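Local coordinates for protein NDP-rhamnosyltransferase (Saccharopolyspora spinosa, PDB 3TSA) that belongs to the GT-B class of glycosyltransferases, with two Rossmann-like domains that face each other across a deep cleft, at residues M16-L21 / V139-G144; P196-P201 / M373-A378. All blocks are in the same frame, centred on the assembly; numbering follows the deposited sequence.

Contact 1 of 2, residues M16-L21 / V139-G144; sequences MAMVPL and VLHRWG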
# COMPACT_ATOMS: atom_id res chain seq x y z
N MET A 16 -1.76 -11.10 1.76
CA MET A 16 -2.26 -10.03 2.62
C MET A 16 -1.64 -10.03 4.01
O MET A 16 -1.44 -8.96 4.59
CB MET A 16 -3.80 -10.09 2.70
CG MET A 16 -4.47 -9.43 1.41
SD MET A 16 -6.17 -9.97 1.38
CE MET A 16 -6.81 -8.62 2.34
N ALA A 17 -1.37 -11.23 4.55
CA ALA A 17 -0.74 -11.38 5.87
C ALA A 17 0.67 -10.71 5.87
O ALA A 17 1.13 -10.36 6.90
CB ALA A 17 -0.57 -12.86 6.23
N MET A 18 1.28 -10.53 4.68
CA MET A 18 2.64 -9.94 4.61
C MET A 18 2.60 -8.48 4.24
O MET A 18 3.64 -7.83 4.18
CB MET A 18 3.45 -10.66 3.55
CG MET A 18 3.61 -12.14 3.99
SD MET A 18 4.94 -12.97 3.16
CE MET A 18 4.10 -13.08 1.73
N VAL A 19 1.41 -7.95 3.93
CA VAL A 19 1.39 -6.59 3.33
C VAL A 19 1.93 -5.47 4.26
O VAL A 19 2.80 -4.67 3.82
CB VAL A 19 0.00 -6.26 2.75
CG1 VAL A 19 -0.24 -4.75 2.69
CG2 VAL A 19 -0.27 -6.90 1.39
N PRO A 20 1.52 -5.45 5.54
CA PRO A 20 2.02 -4.44 6.46
C PRO A 20 3.56 -4.51 6.58
O PRO A 20 4.25 -3.43 6.70
CB PRO A 20 1.32 -4.84 7.77
CG PRO A 20 -0.04 -5.28 7.25
CD PRO A 20 0.30 -6.10 6.07
N LEU A 21 4.12 -5.74 6.61
CA LEU A 21 5.58 -5.88 6.66
C LEU A 21 6.23 -5.32 5.37
O LEU A 21 7.30 -4.67 5.41
CB LEU A 21 5.99 -7.36 6.87
CG LEU A 21 7.48 -7.60 7.06
CD1 LEU A 21 8.14 -6.79 8.21
CD2 LEU A 21 7.70 -9.10 7.35
N VAL A 139 13.80 -15.69 5.15
CA VAL A 139 13.00 -15.43 6.34
C VAL A 139 11.64 -16.00 6.01
O VAL A 139 10.96 -15.54 5.05
CB VAL A 139 12.90 -13.93 6.63
CG1 VAL A 139 11.89 -13.67 7.81
CG2 VAL A 139 14.30 -13.30 7.06
N LEU A 140 11.21 -17.02 6.75
CA LEU A 140 9.90 -17.60 6.50
C LEU A 140 8.84 -16.72 7.21
O LEU A 140 9.09 -16.13 8.26
CB LEU A 140 9.79 -19.07 7.06
CG LEU A 140 10.44 -20.15 6.19
CD1 LEU A 140 9.91 -21.53 6.69
CD2 LEU A 140 10.19 -19.92 4.69
N HIS A 141 7.65 -16.65 6.61
CA HIS A 141 6.52 -15.90 7.21
C HIS A 141 5.27 -16.76 7.38
O HIS A 141 4.69 -17.21 6.39
CB HIS A 141 6.20 -14.69 6.31
CG HIS A 141 5.35 -13.66 6.97
ND1 HIS A 141 3.98 -13.81 7.05
CD2 HIS A 141 5.65 -12.51 7.61
CE1 HIS A 141 3.48 -12.77 7.71
NE2 HIS A 141 4.46 -11.98 8.08
N ARG A 142 4.81 -16.93 8.62
CA ARG A 142 3.55 -17.59 8.87
C ARG A 142 2.42 -16.62 8.63
O ARG A 142 2.51 -15.44 8.98
CB ARG A 142 3.50 -18.03 10.34
CG ARG A 142 4.40 -19.23 10.52
CD ARG A 142 4.54 -19.60 12.00
NE ARG A 142 5.28 -20.91 12.04
CZ ARG A 142 6.10 -21.22 13.07
NH1 ARG A 142 6.20 -20.40 14.16
NH2 ARG A 142 6.82 -22.37 13.01
N TRP A 143 1.33 -17.14 8.06
CA TRP A 143 0.12 -16.28 7.98
C TRP A 143 -0.72 -16.36 9.27
O TRP A 143 -1.58 -15.49 9.54
CB TRP A 143 -0.70 -16.65 6.74
CG TRP A 143 -1.25 -18.05 6.91
CD1 TRP A 143 -2.39 -18.39 7.57
CD2 TRP A 143 -0.58 -19.25 6.60
NE1 TRP A 143 -2.52 -19.75 7.63
CE2 TRP A 143 -1.43 -20.32 7.04
CE3 TRP A 143 0.61 -19.56 5.92
CZ2 TRP A 143 -1.10 -21.65 6.87
CZ3 TRP A 143 0.94 -20.89 5.74
CH2 TRP A 143 0.07 -21.94 6.22
N GLY A 144 -0.47 -17.38 10.08
CA GLY A 144 -1.27 -17.57 11.29
C GLY A 144 -0.94 -18.92 11.95
O GLY A 144 0.22 -19.21 12.17
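Met16 O is gripped by one hydrogen bond, from Val19 N at 3.1 Å, which closes a type I turn just ahead of helix 19-27 and sets Ala17 and Met18 at its two corners. From these corners the turn reaches the end of strand 138-141, where His141 takes the centre of a contact made without any hydrogen bond between the two segments. The imidazole leaves the backbone with CG anti to N (chi1 -165°), and the Met18 and His141 side chains run antiparallel past one another. Met18 CG sits over one face of the ring, 3.7 Å from its centroid, in a CH-pi contact displaced toward the rim on the ND1 side. Its SD lies obliquely to the ring and touches His141 CB at 3.8 Å; a bend at chi3 (-74°) then turns the methyl. Two more groups meet the imidazole obliquely: Ala17 O, 3.5 Å from His141 CE1, and Leu21 CD2, 4.0 Å from His141 CD2.

In the parallel, Rossmann-like sheet, strand 138-141 runs next to strands 117-121 and 177-180, and Leu21 reaches past His141 to touch Leu119 and Leu179 on both. The loop leaving strand 138-141 brings Trp143 against the turn, where Ala17 CB packs on Trp143 CB at 3.8 Å. A chi1 of 67° puts the indole in the crowded position, flanked by N and C, and its end leads away from the turn. Its ring meets that of His14, and Trp143 NE1 is hydrogen-bonded to Asp317 OD2, just before helix 318-327 of the other Rossmann-like domain. The CB of Arg142 is directed away from the turn; its guanidinium forms salt bridges with Asp146 and Asp180.

Contact 2 of 2, residues P196-P201 / M373-A378; sequences PVQYVP and MPHPAA
The touching parts, 196-200 and 373-376, run 61° apart end to end, and a short hydrogen bond, Gln198 N to Pro374 O at 2.7 Å, ties the backbones together. It is nearly straight at the hydrogen (166°), although the donor stands above the carbonyl plane. The same oxygen also receives a CA-H...O contact from Val197 CA at 3.6 Å, so neighbouring groups of one extended backbone converge on Pro374 O. Around this bond the packing is closest. Met373 leaves its backbone with CG anti to the carbonyl carbon, and its SD comes up against Val197 O at 3.5 Å. Val200 and Pro376 cross obliquely, with Val200 CG2 3.7 Å from Pro376 CD, and Val197 CG2, anti to its own backbone N, approaches Pro376 CA at 4.0 Å.

Gln198 reaches out with an extended chain and lies alongside His375, both side chains pointing the same way. Its amide plane is tilted 37° to the imidazole, and one terminal amide atom sits over the middle of the ring face.

Pro196 forms the solvent side. It is exposed, with its CB resting on the Met373 sulfur and its ring crossing that of Pro374 obliquely, Pro196 CG to Pro374 CD at 3.9 Å. His375 and Pro374 are partly exposed, but on the His375 and Pro376 side the second subunit draws near, with Gly29 and Ala27 of that chain packing on these two residues.

Within the subunit, Tyr199 OH is hydrogen-bonded to Thr301 on helix 296-304, and Pro376 rests on Pro20 and Ala24 of helix 19-27. The backbone of Val197 is hydrogen-bonded to that of Asp180 on strand 177-180, at the edge of the N-terminal sheet.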
# COMPACT_ATOMS: atom_id res chain seq x y z
N PRO A 196 8.16 -13.16 17.11
CA PRO A 196 6.85 -12.50 17.06
C PRO A 196 6.84 -11.33 16.11
O PRO A 196 7.81 -10.57 16.12
CB PRO A 196 6.57 -12.03 18.52
CG PRO A 196 8.05 -11.99 19.18
CD PRO A 196 8.88 -12.99 18.39
N VAL A 197 5.75 -11.20 15.34
CA VAL A 197 5.50 -9.93 14.63
C VAL A 197 4.04 -9.59 14.85
O VAL A 197 3.18 -10.43 14.55
CB VAL A 197 5.95 -9.95 13.12
CG1 VAL A 197 5.20 -11.05 12.26
CG2 VAL A 197 5.72 -8.60 12.49
N GLN A 198 3.73 -8.37 15.30
CA GLN A 198 2.33 -7.99 15.62
C GLN A 198 1.46 -7.95 14.34
O GLN A 198 1.81 -7.32 13.31
CB GLN A 198 2.31 -6.57 16.28
CG GLN A 198 0.98 -6.28 16.83
CD GLN A 198 0.92 -5.03 17.63
OE1 GLN A 198 1.85 -4.67 18.40
NE2 GLN A 198 -0.21 -4.40 17.57
N TYR A 199 0.30 -8.63 14.42
CA TYR A 199 -0.69 -8.62 13.32
C TYR A 199 -1.20 -7.18 13.20
O TYR A 199 -1.66 -6.62 14.20
CB TYR A 199 -1.85 -9.62 13.66
CG TYR A 199 -2.87 -9.56 12.53
CD1 TYR A 199 -2.55 -10.09 11.25
CD2 TYR A 199 -4.04 -8.89 12.70
CE1 TYR A 199 -3.43 -9.95 10.17
CE2 TYR A 199 -4.96 -8.79 11.65
CZ TYR A 199 -4.64 -9.29 10.40
OH TYR A 199 -5.58 -9.10 9.35
N VAL A 200 -1.19 -6.64 11.96
CA VAL A 200 -1.80 -5.33 11.69
C VAL A 200 -2.93 -5.65 10.75
O VAL A 200 -2.70 -6.22 9.70
CB VAL A 200 -0.82 -4.43 10.97
CG1 VAL A 200 -1.54 -3.13 10.52
CG2 VAL A 200 0.27 -4.06 11.95
N PRO A 201 -4.15 -5.26 11.11
CA PRO A 201 -5.22 -5.65 10.21
C PRO A 201 -5.01 -5.00 8.86
O PRO A 201 -4.73 -3.78 8.75
CB PRO A 201 -6.50 -5.16 10.94
CG PRO A 201 -6.12 -5.26 12.38
CD PRO A 201 -4.65 -4.76 12.41
N MET A 373 3.48 -7.94 20.98
CA MET A 373 4.50 -8.29 19.93
C MET A 373 5.06 -7.05 19.25
O MET A 373 4.34 -6.02 19.16
CB MET A 373 3.81 -9.13 18.86
CG MET A 373 3.34 -10.47 19.43
SD MET A 373 2.97 -11.42 17.94
CE MET A 373 1.67 -12.03 18.81
N PRO A 374 6.29 -7.13 18.73
CA PRO A 374 6.76 -5.90 18.08
C PRO A 374 5.99 -5.69 16.77
O PRO A 374 5.68 -6.65 16.06
CB PRO A 374 8.18 -6.22 17.73
CG PRO A 374 8.65 -7.34 18.66
CD PRO A 374 7.37 -8.16 18.83
N HIS A 375 5.77 -4.43 16.44
CA HIS A 375 5.06 -4.10 15.17
C HIS A 375 5.97 -4.38 13.95
O HIS A 375 7.17 -4.46 14.10
CB HIS A 375 4.64 -2.58 15.12
CG HIS A 375 3.57 -2.18 16.09
ND1 HIS A 375 2.22 -2.33 15.80
CD2 HIS A 375 3.64 -1.62 17.32
CE1 HIS A 375 1.52 -1.84 16.82
NE2 HIS A 375 2.35 -1.43 17.76
N PRO A 376 5.39 -4.55 12.73
CA PRO A 376 6.21 -4.79 11.54
C PRO A 376 7.34 -3.77 11.40
O PRO A 376 8.42 -4.12 10.93
CB PRO A 376 5.19 -4.68 10.36
CG PRO A 376 3.82 -5.12 11.03
CD PRO A 376 3.94 -4.60 12.46
N ALA A 377 7.07 -2.53 11.76
CA ALA A 377 8.17 -1.53 11.66
C ALA A 377 9.42 -1.93 12.48
O ALA A 377 10.57 -1.75 12.04
CB ALA A 377 7.68 -0.17 12.11
N ALA A 378 9.17 -2.47 13.67
CA ALA A 378 10.23 -2.94 14.52
C ALA A 378 10.98 -4.16 13.97
O ALA A 378 12.16 -4.29 14.19
CB ALA A 378 9.70 -3.16 15.96

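From the N terminus, contact 1 closes first along the chain, where strand 138-141 returns to the turn before helix 19-27 and completes a loop of 117 residues within the N-terminal domain. Contact 2 opens only afterwards, so the two follow in series and neither encloses the other. Its 171-residue loop contains the whole six-stranded sheet of the second domain, after which the chain comes back at 373-378 and helix 376-385 settles on the N-terminal domain, a crossing-back familiar in GT-B folds. The contacts touch along helix 19-27, where Pro20 packs on Val200 and Leu21 on Pro376, joining the first domain's core to the loop after strand 195-196 and the C-terminal helix.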